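Local coordinates for protein ribokinase (Arabidopsis thaliana, PDB 6ILR) that transfers a phosphoryl group from ATP to O-5 of ribose in a magnesium-dependent reaction, making D-ribose 5-phosphate, at residues G42-A47 with G294-M299; C48-M53 with C80-D85; E131-A136 with K155-A160; K239-S244 with E277-A282; D259-A264 with A284-C289. All coordinates share one frame; numbering follows the deposited sequence.

Five contacts show how one PfkB-fold kinase varies its packing with position. Contacts 1 and 5 are buried, lie near the predicted catalytic aspartate and share a bound sodium ion; contact 1 packs an isoleucine and a methionine on an asparagine and an alanine, contact 5 mostly alanines on a threonine and a phenylalanine. Contact 2 uses the same helix, 41-51, as contact 1 but is only partly buried, and a water joins its backbones. Contact 4 shares helix 275-289 with contact 5, yet sits at the surface against an edge strand, where a leucine packs on the strand and a glutamine crosses an arginine. Contact 3 touches none of the others: a valine-alanine core edged by an arginine, away from the annotated sites.

Contact 1: residues G42-A47 with G294-M299; sequences GANQAA and GAIPSM. With NA (sodium ion), chain F.
N44 and I296 mark the closest approach of the two backbones, their CA atoms 5.9 Å apart; the first lies on helix 41-51, the second in the loop after helix 275-289, and no hydrogen bond crosses between them. Instead, the amide of N44 lies against the loop, with OD1 3.5 Å from A295 CB and 3.5 Å from I296 CG1. Its ND2 is hydrogen-bonded to D259, predicted to be the catalytic proton acceptor. I296 runs obliquely past N44 and sets its CG1 3.9 Å from A47 CB. Cutting I296 back to an alanine is likely to open a gap beside A47 and strip the hydrocarbon from one flank of the N44 amide. M299, bent at its second torsion (chi2 -61°), curls back to place CE 3.3 Å from N44 O. The same loop binds the metal: S298 OG lies 2.9 Å from the sodium ion, in a predicted potassium site. The contact thus sets the start of helix 41-51, where G42, A43 and N44 are predicted to bind substrate, against the loop of the cation site. Around it, L75 of helix 66-75 touches A43, A47 and I296, and M299 also rests on T260 of helix 257-270.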
# COMPACT_ATOMS: atom_id res chain seq x y z
N GLY B 42 -12.78 -12.56 -1.02
CA GLY B 42 -12.53 -13.82 -1.70
C GLY B 42 -11.28 -14.53 -1.19
O GLY B 42 -11.32 -15.72 -0.88
N ALA B 43 -10.17 -13.81 -1.12
CA ALA B 43 -8.92 -14.42 -0.64
C ALA B 43 -9.07 -14.87 0.81
O ALA B 43 -8.57 -15.93 1.19
CB ALA B 43 -7.76 -13.45 -0.80
N ASN B 44 -9.79 -14.08 1.61
CA ASN B 44 -10.08 -14.44 3.00
C ASN B 44 -10.82 -15.76 3.09
O ASN B 44 -10.45 -16.65 3.86
CB ASN B 44 -10.92 -13.37 3.70
CG ASN B 44 -10.11 -12.15 4.09
OD1 ASN B 44 -8.89 -12.13 3.97
ND2 ASN B 44 -10.80 -11.13 4.60
N GLN B 45 -11.88 -15.89 2.30
CA GLN B 45 -12.69 -17.10 2.33
C GLN B 45 -11.91 -18.32 1.85
O GLN B 45 -12.02 -19.39 2.43
CB GLN B 45 -13.98 -16.88 1.52
CG GLN B 45 -14.92 -15.90 2.28
CD GLN B 45 -16.23 -15.58 1.56
OE1 GLN B 45 -16.58 -16.20 0.56
NE2 GLN B 45 -16.94 -14.57 2.06
N ALA B 46 -11.09 -18.14 0.82
CA ALA B 46 -10.25 -19.23 0.33
C ALA B 46 -9.20 -19.63 1.36
O ALA B 46 -8.97 -20.83 1.58
CB ALA B 46 -9.58 -18.84 -0.97
N ALA B 47 -8.54 -18.64 1.98
CA ALA B 47 -7.57 -18.92 3.03
C ALA B 47 -8.22 -19.72 4.16
O ALA B 47 -7.63 -20.67 4.68
CB ALA B 47 -6.97 -17.62 3.58
N GLY B 294 -5.40 -9.30 12.08
CA GLY B 294 -5.29 -9.65 10.67
C GLY B 294 -6.33 -10.66 10.24
O GLY B 294 -6.74 -11.51 11.03
N ALA B 295 -6.78 -10.58 9.00
CA ALA B 295 -7.77 -11.53 8.50
C ALA B 295 -7.14 -12.90 8.31
O ALA B 295 -7.38 -13.82 9.09
CB ALA B 295 -8.39 -11.03 7.21
N ILE B 296 -6.31 -13.03 7.28
CA ILE B 296 -5.71 -14.32 6.93
C ILE B 296 -4.81 -14.94 8.01
O ILE B 296 -4.86 -16.16 8.23
CB ILE B 296 -4.94 -14.19 5.60
CG1 ILE B 296 -5.95 -13.97 4.48
CG2 ILE B 296 -4.10 -15.44 5.34
CD1 ILE B 296 -5.37 -14.00 3.08
N PRO B 297 -3.98 -14.13 8.71
CA PRO B 297 -3.24 -14.71 9.83
C PRO B 297 -4.12 -15.32 10.94
O PRO B 297 -3.67 -16.24 11.62
CB PRO B 297 -2.45 -13.52 10.39
CG PRO B 297 -2.30 -12.60 9.25
CD PRO B 297 -3.55 -12.74 8.44
N SER B 298 -5.34 -14.83 11.11
CA SER B 298 -6.19 -15.31 12.21
C SER B 298 -7.03 -16.55 11.86
O SER B 298 -7.76 -17.07 12.71
CB SER B 298 -7.11 -14.18 12.69
OG SER B 298 -8.09 -13.85 11.72
N MET B 299 -6.94 -17.03 10.62
CA MET B 299 -7.74 -18.19 10.21
C MET B 299 -7.34 -19.42 11.03
O MET B 299 -6.18 -19.81 11.02
CB MET B 299 -7.59 -18.46 8.72
CG MET B 299 -8.03 -17.31 7.80
SD MET B 299 -9.77 -16.92 8.03
CE MET B 299 -9.90 -15.49 6.93
NA NA F . -9.16 -11.43 13.01

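Contact 2: residues C48-M53 with C80-D85; sequences CGAKLM and CGVHLD
A50 points its methyl at the loop before strand 88-90, and the loop curves round it: A50 CB lies 3.3 Å from C80 O. V82 CG2 stands 3.5 Å from A50 CB. V82 offers that branch because its CG1 stands anti to the backbone N (chi1 176°), leaving CG2 facing the helix. G81, between C80 and V82, has a positive phi of 92° at which a side chain would jam against the preceding carbonyl, so glycine suits this bend. One residue further on, K51 lies beside C80, its CG 4.0 Å from C80 SG; the chain then bends twice, so its aliphatic root makes the contact. The helix ends here in a Schellman motif, M53 taking positive phi with its N bonded back to A50 O. That same carbonyl also accepts a hydrogen bond at 3.2 Å from a water, which donates another, 2.7 Å long, to C80 O. No direct hydrogen bond links the two segments. Helix 41-51 thus meets the loop mainly by the fit round one methyl, with K51 on C80 and a water between two backbone oxygens, a chemistry that asks for a small residue at the centre and tolerates solvent at the edge.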
# COMPACT_ATOMS: atom_id res chain seq x y z
N CYS B 48 -9.44 -19.34 4.52
CA CYS B 48 -10.16 -20.02 5.59
C CYS B 48 -10.37 -21.51 5.29
O CYS B 48 -10.07 -22.37 6.11
CB CYS B 48 -11.50 -19.35 5.84
SG CYS B 48 -12.45 -20.17 7.14
N GLY B 49 -10.88 -21.80 4.10
CA GLY B 49 -11.13 -23.17 3.69
C GLY B 49 -9.86 -24.01 3.66
O GLY B 49 -9.85 -25.14 4.16
N ALA B 50 -8.79 -23.45 3.10
CA ALA B 50 -7.50 -24.14 3.05
C ALA B 50 -6.97 -24.47 4.44
O ALA B 50 -6.46 -25.58 4.68
CB ALA B 50 -6.48 -23.29 2.26
N LYS B 51 -7.09 -23.52 5.37
CA LYS B 51 -6.62 -23.74 6.74
C LYS B 51 -7.43 -24.81 7.43
O LYS B 51 -6.92 -25.51 8.30
CB LYS B 51 -6.67 -22.44 7.55
CG LYS B 51 -5.54 -21.49 7.26
CD LYS B 51 -4.22 -22.05 7.79
CE LYS B 51 -4.28 -22.22 9.30
NZ LYS B 51 -3.00 -22.76 9.87
N LEU B 52 -8.70 -24.95 7.05
CA LEU B 52 -9.57 -25.96 7.66
C LEU B 52 -9.35 -27.31 6.99
O LEU B 52 -10.07 -28.27 7.26
CB LEU B 52 -11.05 -25.56 7.56
CG LEU B 52 -11.50 -24.37 8.41
CD1 LEU B 52 -12.94 -24.02 8.06
CD2 LEU B 52 -11.38 -24.67 9.90
N MET B 53 -8.38 -27.35 6.09
CA MET B 53 -7.93 -28.59 5.46
C MET B 53 -8.98 -29.18 4.53
O MET B 53 -9.10 -30.40 4.40
CB MET B 53 -7.52 -29.61 6.52
CG MET B 53 -6.46 -29.11 7.50
SD MET B 53 -4.87 -28.92 6.69
CE MET B 53 -4.45 -30.61 6.34
N CYS B 80 -1.34 -20.61 3.35
CA CYS B 80 -2.55 -21.33 3.73
C CYS B 80 -2.74 -22.66 2.98
O CYS B 80 -3.42 -23.55 3.49
CB CYS B 80 -3.77 -20.44 3.53
SG CYS B 80 -3.81 -18.99 4.62
N GLY B 81 -2.16 -22.78 1.79
CA GLY B 81 -2.32 -24.00 1.01
C GLY B 81 -3.49 -23.98 0.04
O GLY B 81 -4.03 -25.03 -0.31
N VAL B 82 -3.89 -22.79 -0.40
CA VAL B 82 -4.92 -22.65 -1.43
C VAL B 82 -4.34 -23.05 -2.79
O VAL B 82 -3.22 -22.69 -3.10
CB VAL B 82 -5.43 -21.20 -1.50
CG1 VAL B 82 -6.43 -21.03 -2.65
CG2 VAL B 82 -6.01 -20.77 -0.16
N HIS B 83 -5.10 -23.77 -3.61
CA HIS B 83 -4.64 -24.03 -4.98
C HIS B 83 -4.84 -22.79 -5.83
O HIS B 83 -5.97 -22.31 -5.97
CB HIS B 83 -5.40 -25.21 -5.61
CG HIS B 83 -5.10 -26.53 -4.97
ND1 HIS B 83 -5.73 -26.97 -3.83
CD2 HIS B 83 -4.24 -27.52 -5.33
CE1 HIS B 83 -5.27 -28.17 -3.50
NE2 HIS B 83 -4.37 -28.52 -4.40
N LEU B 84 -3.76 -22.27 -6.41
CA LEU B 84 -3.80 -21.00 -7.12
C LEU B 84 -3.77 -21.14 -8.64
O LEU B 84 -3.60 -20.15 -9.36
CB LEU B 84 -2.63 -20.12 -6.68
CG LEU B 84 -2.69 -19.79 -5.18
CD1 LEU B 84 -1.47 -19.00 -4.73
CD2 LEU B 84 -3.98 -19.03 -4.90
N ASP B 85 -3.96 -22.37 -9.12
CA ASP B 85 -3.98 -22.69 -10.55
C ASP B 85 -4.79 -21.72 -11.42
O ASP B 85 -4.41 -21.44 -12.55
CB ASP B 85 -4.53 -24.10 -10.75
CG ASP B 85 -3.67 -25.16 -10.08
OD1 ASP B 85 -2.91 -25.84 -10.79
OD2 ASP B 85 -3.77 -25.32 -8.84
O HOH W 1 -3.31 -25.74 5.13

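Contact 3: residues E131-A136 with K155-A160; sequences EIVRNA and KAVKKA
V133 and A156 form the close-fitting side of this helix pair, with V133 CG2 4.2 Å from A156 CB. With CG1 anti to the carbonyl carbon (chi1 -52°), CG2 falls between backbone N and carbonyl carbon and faces the second helix. V157 adds to the same patch: its CG2 lies 4.2 Å from V133 CB and 4.1 Å from V133 O, so one methyl covers both side chain and backbone of its partner. All three residues are buried. The other side is looser and more polar. R134 runs out extended from CG to NE along the helix boundary, its CG 4.0 Å from A156 O and its guanidinium set obliquely to that oxygen. Its tip passes beside A156, NH2 4.4 Å from A156 CB, while NH1 also makes a salt bridge, 3.6 Å long, to E131 OE1. A156 O, buried by the contact near the end of its helix, finds no hydrogen-bonding partner. A160 lies at the exposed end, its CB 4.5 Å from R134 O. The two helices flank strand 138-143 in sequence, and 147-158 carries the chain on to the parallel neighbour 164-170, a beta-alpha-beta crossover of the Rossmann-like alpha/beta core of the PfkB fold.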
# COMPACT_ATOMS: atom_id res chain seq x y z
N GLU B 131 -14.35 -24.48 -15.92
CA GLU B 131 -14.27 -25.91 -15.66
C GLU B 131 -13.96 -26.21 -14.19
O GLU B 131 -14.33 -27.27 -13.68
CB GLU B 131 -13.23 -26.57 -16.57
CG GLU B 131 -13.70 -27.92 -17.12
CD GLU B 131 -15.00 -27.82 -17.91
OE1 GLU B 131 -15.07 -26.97 -18.83
OE2 GLU B 131 -15.95 -28.57 -17.62
N ILE B 132 -13.30 -25.28 -13.51
CA ILE B 132 -13.02 -25.53 -12.10
C ILE B 132 -14.31 -25.42 -11.30
O ILE B 132 -14.54 -26.21 -10.38
CB ILE B 132 -11.93 -24.58 -11.53
CG1 ILE B 132 -11.59 -24.96 -10.08
CG2 ILE B 132 -12.35 -23.13 -11.61
CD1 ILE B 132 -11.17 -26.41 -9.90
N VAL B 133 -15.18 -24.47 -11.65
CA VAL B 133 -16.41 -24.30 -10.90
C VAL B 133 -17.36 -25.46 -11.20
O VAL B 133 -18.15 -25.85 -10.35
CB VAL B 133 -17.10 -22.94 -11.18
CG1 VAL B 133 -16.11 -21.80 -11.00
CG2 VAL B 133 -17.71 -22.89 -12.56
N ARG B 134 -17.24 -26.04 -12.39
CA ARG B 134 -18.07 -27.19 -12.76
C ARG B 134 -17.65 -28.46 -12.02
O ARG B 134 -18.41 -29.42 -11.93
CB ARG B 134 -18.02 -27.42 -14.28
CG ARG B 134 -18.79 -26.38 -15.07
CD ARG B 134 -18.76 -26.65 -16.56
NE ARG B 134 -19.60 -25.71 -17.29
CZ ARG B 134 -19.15 -24.84 -18.18
NH1 ARG B 134 -17.85 -24.78 -18.47
NH2 ARG B 134 -20.00 -24.02 -18.80
N ASN B 135 -16.44 -28.45 -11.48
CA ASN B 135 -15.94 -29.60 -10.73
C ASN B 135 -16.01 -29.37 -9.23
O ASN B 135 -15.63 -30.24 -8.46
CB ASN B 135 -14.50 -29.93 -11.15
CG ASN B 135 -14.41 -30.42 -12.58
OD1 ASN B 135 -15.41 -30.80 -13.19
ND2 ASN B 135 -13.19 -30.42 -13.12
N ALA B 136 -16.51 -28.21 -8.81
CA ALA B 136 -16.58 -27.87 -7.39
C ALA B 136 -17.51 -28.77 -6.60
O ALA B 136 -18.46 -29.33 -7.15
CB ALA B 136 -17.01 -26.43 -7.22
N LYS B 155 -24.60 -19.45 -12.70
CA LYS B 155 -25.34 -20.17 -13.73
C LYS B 155 -24.62 -21.42 -14.20
O LYS B 155 -25.26 -22.42 -14.53
CB LYS B 155 -25.63 -19.26 -14.92
CG LYS B 155 -26.70 -18.21 -14.67
CD LYS B 155 -27.46 -17.91 -15.95
CE LYS B 155 -27.39 -16.44 -16.32
NZ LYS B 155 -28.69 -15.74 -16.09
N ALA B 156 -23.30 -21.37 -14.22
CA ALA B 156 -22.51 -22.51 -14.67
C ALA B 156 -22.54 -23.65 -13.65
O ALA B 156 -22.27 -24.80 -13.98
CB ALA B 156 -21.06 -22.09 -14.94
N VAL B 157 -22.86 -23.32 -12.40
CA VAL B 157 -22.94 -24.33 -11.36
C VAL B 157 -24.36 -24.84 -11.25
O VAL B 157 -24.57 -26.02 -10.96
CB VAL B 157 -22.49 -23.79 -9.99
CG1 VAL B 157 -22.34 -24.94 -9.03
CG2 VAL B 157 -21.18 -23.04 -10.11
N LYS B 158 -25.32 -23.95 -11.46
CA LYS B 158 -26.73 -24.33 -11.56
C LYS B 158 -26.86 -25.53 -12.50
O LYS B 158 -27.37 -26.58 -12.11
CB LYS B 158 -27.58 -23.16 -12.05
N LYS B 159 -26.34 -25.39 -13.72
CA LYS B 159 -26.32 -26.48 -14.68
C LYS B 159 -25.23 -27.52 -14.35
O LYS B 159 -24.59 -28.06 -15.24
CB LYS B 159 -26.11 -25.94 -16.10
N ALA B 160 -25.04 -27.78 -13.06
CA ALA B 160 -24.06 -28.76 -12.59
C ALA B 160 -24.53 -29.41 -11.28
O ALA B 160 -24.03 -30.47 -10.89
CB ALA B 160 -22.68 -28.11 -12.42

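Contact 4: residues K239-S244 with E277-A282; sequences KPIQQS and ECLRFA
Q243 NE2 donates to S244 O at 2.7 Å, a nearly straight bond (164° at the hydrogen) that lies close to the plane of the amide and fixes how that amide is turned toward R280. With NE2 so anchored, OE1 is delivered to the helix, 3.2 Å from R280 CG. The glutamine and arginine side chains cross at about a right angle, and their flat groups are steeply inclined to each other. The guanidinium itself leads away from the strand; one of its faces lies over E277 CA. Nearer the backbone, Q243 and L279 meet through their first carbons, Q243 CB standing 3.9 Å from L279 CB. Q243 has CG anti to the backbone N (chi1 172°), which carries the chain past the leucine, and a bend at the second torsion then brings OE1 to R280.

Strand 241-243 is an outermost strand, within this chain, of the large mixed sheet of the PfkB fold, and helix 275-289 packs on it in the manner of an alpha/beta layer: the axes of the short segments pass 8.7 Å apart, 20° from parallel. L279 is the main apolar wedge between the layers. Its CD1 reaches I241, 3.6 Å from I241 CG2 and 3.4 Å from I241 O. The same leucine touches S231 and L233 on the adjoining strand 231-235, while R280 leans on L309 of helix 302-312.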
# COMPACT_ATOMS: atom_id res chain seq x y z
N LYS B 239 -38.33 -24.67 9.99
CA LYS B 239 -38.12 -23.82 11.15
C LYS B 239 -36.68 -23.32 11.14
O LYS B 239 -35.77 -24.08 10.87
CB LYS B 239 -38.40 -24.59 12.44
CG LYS B 239 -38.60 -23.69 13.66
CD LYS B 239 -39.02 -24.46 14.90
CE LYS B 239 -37.85 -25.15 15.57
NZ LYS B 239 -38.21 -25.68 16.91
N PRO B 240 -36.49 -22.03 11.45
CA PRO B 240 -35.14 -21.45 11.46
C PRO B 240 -34.26 -22.11 12.51
O PRO B 240 -34.76 -22.59 13.53
CB PRO B 240 -35.39 -19.98 11.82
CG PRO B 240 -36.79 -19.73 11.44
CD PRO B 240 -37.52 -21.01 11.70
N ILE B 241 -32.96 -22.17 12.25
CA ILE B 241 -32.01 -22.67 13.23
C ILE B 241 -31.19 -21.50 13.73
O ILE B 241 -30.58 -20.78 12.94
CB ILE B 241 -31.09 -23.75 12.65
CG1 ILE B 241 -31.94 -24.84 11.99
CG2 ILE B 241 -30.21 -24.34 13.73
CD1 ILE B 241 -31.12 -25.93 11.37
N GLN B 242 -31.20 -21.28 15.05
CA GLN B 242 -30.47 -20.17 15.64
C GLN B 242 -29.21 -20.66 16.35
O GLN B 242 -29.17 -21.76 16.90
CB GLN B 242 -31.36 -19.40 16.62
CG GLN B 242 -32.62 -18.82 16.00
CD GLN B 242 -33.40 -17.94 16.97
OE1 GLN B 242 -34.57 -18.20 17.25
NE2 GLN B 242 -32.75 -16.90 17.47
N GLN B 243 -28.18 -19.82 16.33
CA GLN B 243 -26.90 -20.14 16.96
C GLN B 243 -26.33 -18.86 17.56
O GLN B 243 -26.10 -17.89 16.84
CB GLN B 243 -25.93 -20.75 15.95
CG GLN B 243 -24.52 -20.93 16.48
CD GLN B 243 -24.47 -21.86 17.68
OE1 GLN B 243 -24.90 -23.02 17.61
NE2 GLN B 243 -23.95 -21.35 18.80
N SER B 244 -26.13 -18.83 18.87
CA SER B 244 -25.55 -17.64 19.49
C SER B 244 -24.04 -17.64 19.25
O SER B 244 -23.49 -18.64 18.78
CB SER B 244 -25.87 -17.57 20.98
OG SER B 244 -25.39 -18.72 21.65
N GLU B 277 -24.91 -28.45 13.05
CA GLU B 277 -23.48 -28.66 13.19
C GLU B 277 -22.72 -27.62 12.37
O GLU B 277 -21.72 -27.07 12.83
CB GLU B 277 -23.09 -30.08 12.76
CG GLU B 277 -23.56 -31.18 13.73
CD GLU B 277 -23.42 -32.59 13.16
OE1 GLU B 277 -23.42 -32.75 11.91
OE2 GLU B 277 -23.31 -33.54 13.96
N CYS B 278 -23.23 -27.34 11.18
CA CYS B 278 -22.67 -26.30 10.31
C CYS B 278 -22.64 -24.95 11.00
O CYS B 278 -21.60 -24.30 11.02
CB CYS B 278 -23.46 -26.20 9.00
SG CYS B 278 -23.20 -27.59 7.89
N LEU B 279 -23.77 -24.53 11.56
CA LEU B 279 -23.81 -23.26 12.28
C LEU B 279 -22.86 -23.23 13.48
O LEU B 279 -22.22 -22.20 13.77
CB LEU B 279 -25.23 -22.96 12.77
CG LEU B 279 -26.24 -22.40 11.79
CD1 LEU B 279 -27.55 -22.20 12.50
CD2 LEU B 279 -25.76 -21.09 11.21
N ARG B 280 -22.78 -24.34 14.20
CA ARG B 280 -21.93 -24.43 15.38
C ARG B 280 -20.45 -24.31 15.00
O ARG B 280 -19.70 -23.55 15.60
CB ARG B 280 -22.18 -25.75 16.12
CG ARG B 280 -23.01 -25.62 17.39
CD ARG B 280 -23.78 -26.90 17.66
NE ARG B 280 -22.97 -28.09 17.38
CZ ARG B 280 -23.47 -29.28 17.04
NH1 ARG B 280 -24.78 -29.45 16.94
NH2 ARG B 280 -22.64 -30.29 16.80
N PHE B 281 -20.08 -25.07 13.98
CA PHE B 281 -18.73 -25.09 13.44
C PHE B 281 -18.32 -23.69 12.97
O PHE B 281 -17.22 -23.23 13.28
CB PHE B 281 -18.68 -26.10 12.29
CG PHE B 281 -17.32 -26.31 11.71
CD1 PHE B 281 -16.43 -27.22 12.29
CD2 PHE B 281 -16.94 -25.65 10.55
CE1 PHE B 281 -15.18 -27.44 11.74
CE2 PHE B 281 -15.69 -25.87 9.99
CZ PHE B 281 -14.81 -26.77 10.59
N ALA B 282 -19.21 -23.02 12.24
CA ALA B 282 -18.97 -21.67 11.74
C ALA B 282 -18.78 -20.69 12.89
O ALA B 282 -17.91 -19.82 12.83
CB ALA B 282 -20.13 -21.20 10.82

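Contact 5: residues D259-A264 with A284-C289; sequences DTFTAA and AAASLC. With NA (sodium ion), chain F.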
# COMPACT_ATOMS: atom_id res chain seq x y z
N ASP B 259 -16.08 -13.37 6.89
CA ASP B 259 -15.51 -14.27 5.90
C ASP B 259 -15.24 -15.66 6.46
O ASP B 259 -15.54 -16.65 5.81
CB ASP B 259 -14.23 -13.69 5.33
CG ASP B 259 -14.47 -12.42 4.56
OD1 ASP B 259 -15.49 -12.37 3.82
OD2 ASP B 259 -13.68 -11.47 4.71
N THR B 260 -14.65 -15.70 7.65
CA THR B 260 -14.37 -16.96 8.33
C THR B 260 -15.67 -17.72 8.56
O THR B 260 -15.76 -18.92 8.27
CB THR B 260 -13.67 -16.72 9.68
OG1 THR B 260 -12.45 -15.99 9.48
CG2 THR B 260 -13.34 -18.05 10.35
N PHE B 261 -16.68 -17.03 9.09
CA PHE B 261 -17.95 -17.67 9.41
C PHE B 261 -18.52 -18.33 8.16
O PHE B 261 -18.89 -19.52 8.17
CB PHE B 261 -18.94 -16.67 10.00
CG PHE B 261 -20.23 -17.30 10.47
CD1 PHE B 261 -21.28 -17.52 9.58
CD2 PHE B 261 -20.39 -17.68 11.80
CE1 PHE B 261 -22.47 -18.12 10.02
CE2 PHE B 261 -21.57 -18.27 12.24
CZ PHE B 261 -22.61 -18.49 11.35
N THR B 262 -18.57 -17.57 7.07
CA THR B 262 -19.18 -18.07 5.84
C THR B 262 -18.40 -19.23 5.27
O THR B 262 -18.99 -20.23 4.91
CB THR B 262 -19.30 -16.95 4.76
OG1 THR B 262 -20.02 -15.85 5.32
CG2 THR B 262 -20.04 -17.46 3.55
N ALA B 263 -17.07 -19.11 5.20
CA ALA B 263 -16.26 -20.17 4.61
C ALA B 263 -16.29 -21.45 5.45
O ALA B 263 -16.28 -22.56 4.90
CB ALA B 263 -14.81 -19.70 4.40
N ALA B 264 -16.32 -21.30 6.77
CA ALA B 264 -16.37 -22.45 7.67
C ALA B 264 -17.72 -23.16 7.56
O ALA B 264 -17.80 -24.39 7.61
CB ALA B 264 -16.12 -22.03 9.13
N ALA B 284 -17.78 -21.33 15.91
CA ALA B 284 -16.53 -21.62 16.59
C ALA B 284 -15.34 -21.06 15.81
O ALA B 284 -14.40 -20.50 16.40
CB ALA B 284 -16.38 -23.13 16.83
N ALA B 285 -15.38 -21.16 14.48
CA ALA B 285 -14.28 -20.65 13.67
C ALA B 285 -14.23 -19.14 13.81
O ALA B 285 -13.16 -18.56 14.00
CB ALA B 285 -14.41 -21.06 12.21
N ALA B 286 -15.39 -18.50 13.75
CA ALA B 286 -15.46 -17.04 13.86
C ALA B 286 -14.99 -16.57 15.23
O ALA B 286 -14.36 -15.52 15.35
CB ALA B 286 -16.88 -16.56 13.60
N SER B 287 -15.29 -17.35 16.26
CA SER B 287 -14.87 -17.04 17.62
C SER B 287 -13.35 -17.01 17.73
O SER B 287 -12.78 -16.14 18.40
CB SER B 287 -15.44 -18.06 18.62
OG SER B 287 -15.06 -17.73 19.95
N LEU B 288 -12.69 -17.96 17.08
CA LEU B 288 -11.23 -18.00 17.09
C LEU B 288 -10.61 -16.88 16.26
O LEU B 288 -9.61 -16.27 16.66
CB LEU B 288 -10.73 -19.35 16.59
CG LEU B 288 -11.05 -20.54 17.51
CD1 LEU B 288 -10.67 -21.83 16.82
CD2 LEU B 288 -10.29 -20.40 18.84
N CYS B 289 -11.20 -16.64 15.08
CA CYS B 289 -10.76 -15.59 14.17
C CYS B 289 -10.56 -14.25 14.88
O CYS B 289 -9.54 -13.57 14.67
CB CYS B 289 -11.77 -15.41 13.02
SG CYS B 289 -11.45 -13.92 11.99
NA NA F . -9.16 -11.43 13.01
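The monovalent-cation site beside the helix that carries the predicted proton acceptor brings C289 against T260. C289 ends helix 275-289, and its carbonyl O binds the sodium ion at 2.7 Å, with D253 O, V292 O and S298 OG as the other protein ligands; potassium is the ion predicted for this place. Its SG lies 3.4 Å from T260 OG1. That hydroxyl is hydrogen-bonded to G256 O, just before helix 257-270, which fixes the rotation of the threonine. With CG2 thereby anti to the backbone N (chi1 -58° for OG1), the methyl rests against the neighbouring helix, 3.7 Å from A285 CB.

Replacing T260 by an alanine would probably leave G256 O without this mate and open a gap beside A285. The helices form an antiparallel pair, crossing at 151° with the segment axes 8.0 Å apart, and such closeness relies on small residues: A264 CB meets A285 CB at 3.7 Å. F261 and A286 bring their CA atoms to 5.1 Å, and the methyl of A286 sits at the edge of the phenyl ring, 4.1 Å from CD2. The Gly-Ala-Gly-Asp signature of the PfkB family runs into the start of helix 257-270. D259, the predicted proton acceptor, closes it and takes a hydrogen bond at OD1 from Q45; T262 OG1 is hydrogen-bonded to K225 NZ of the predicted ATP site.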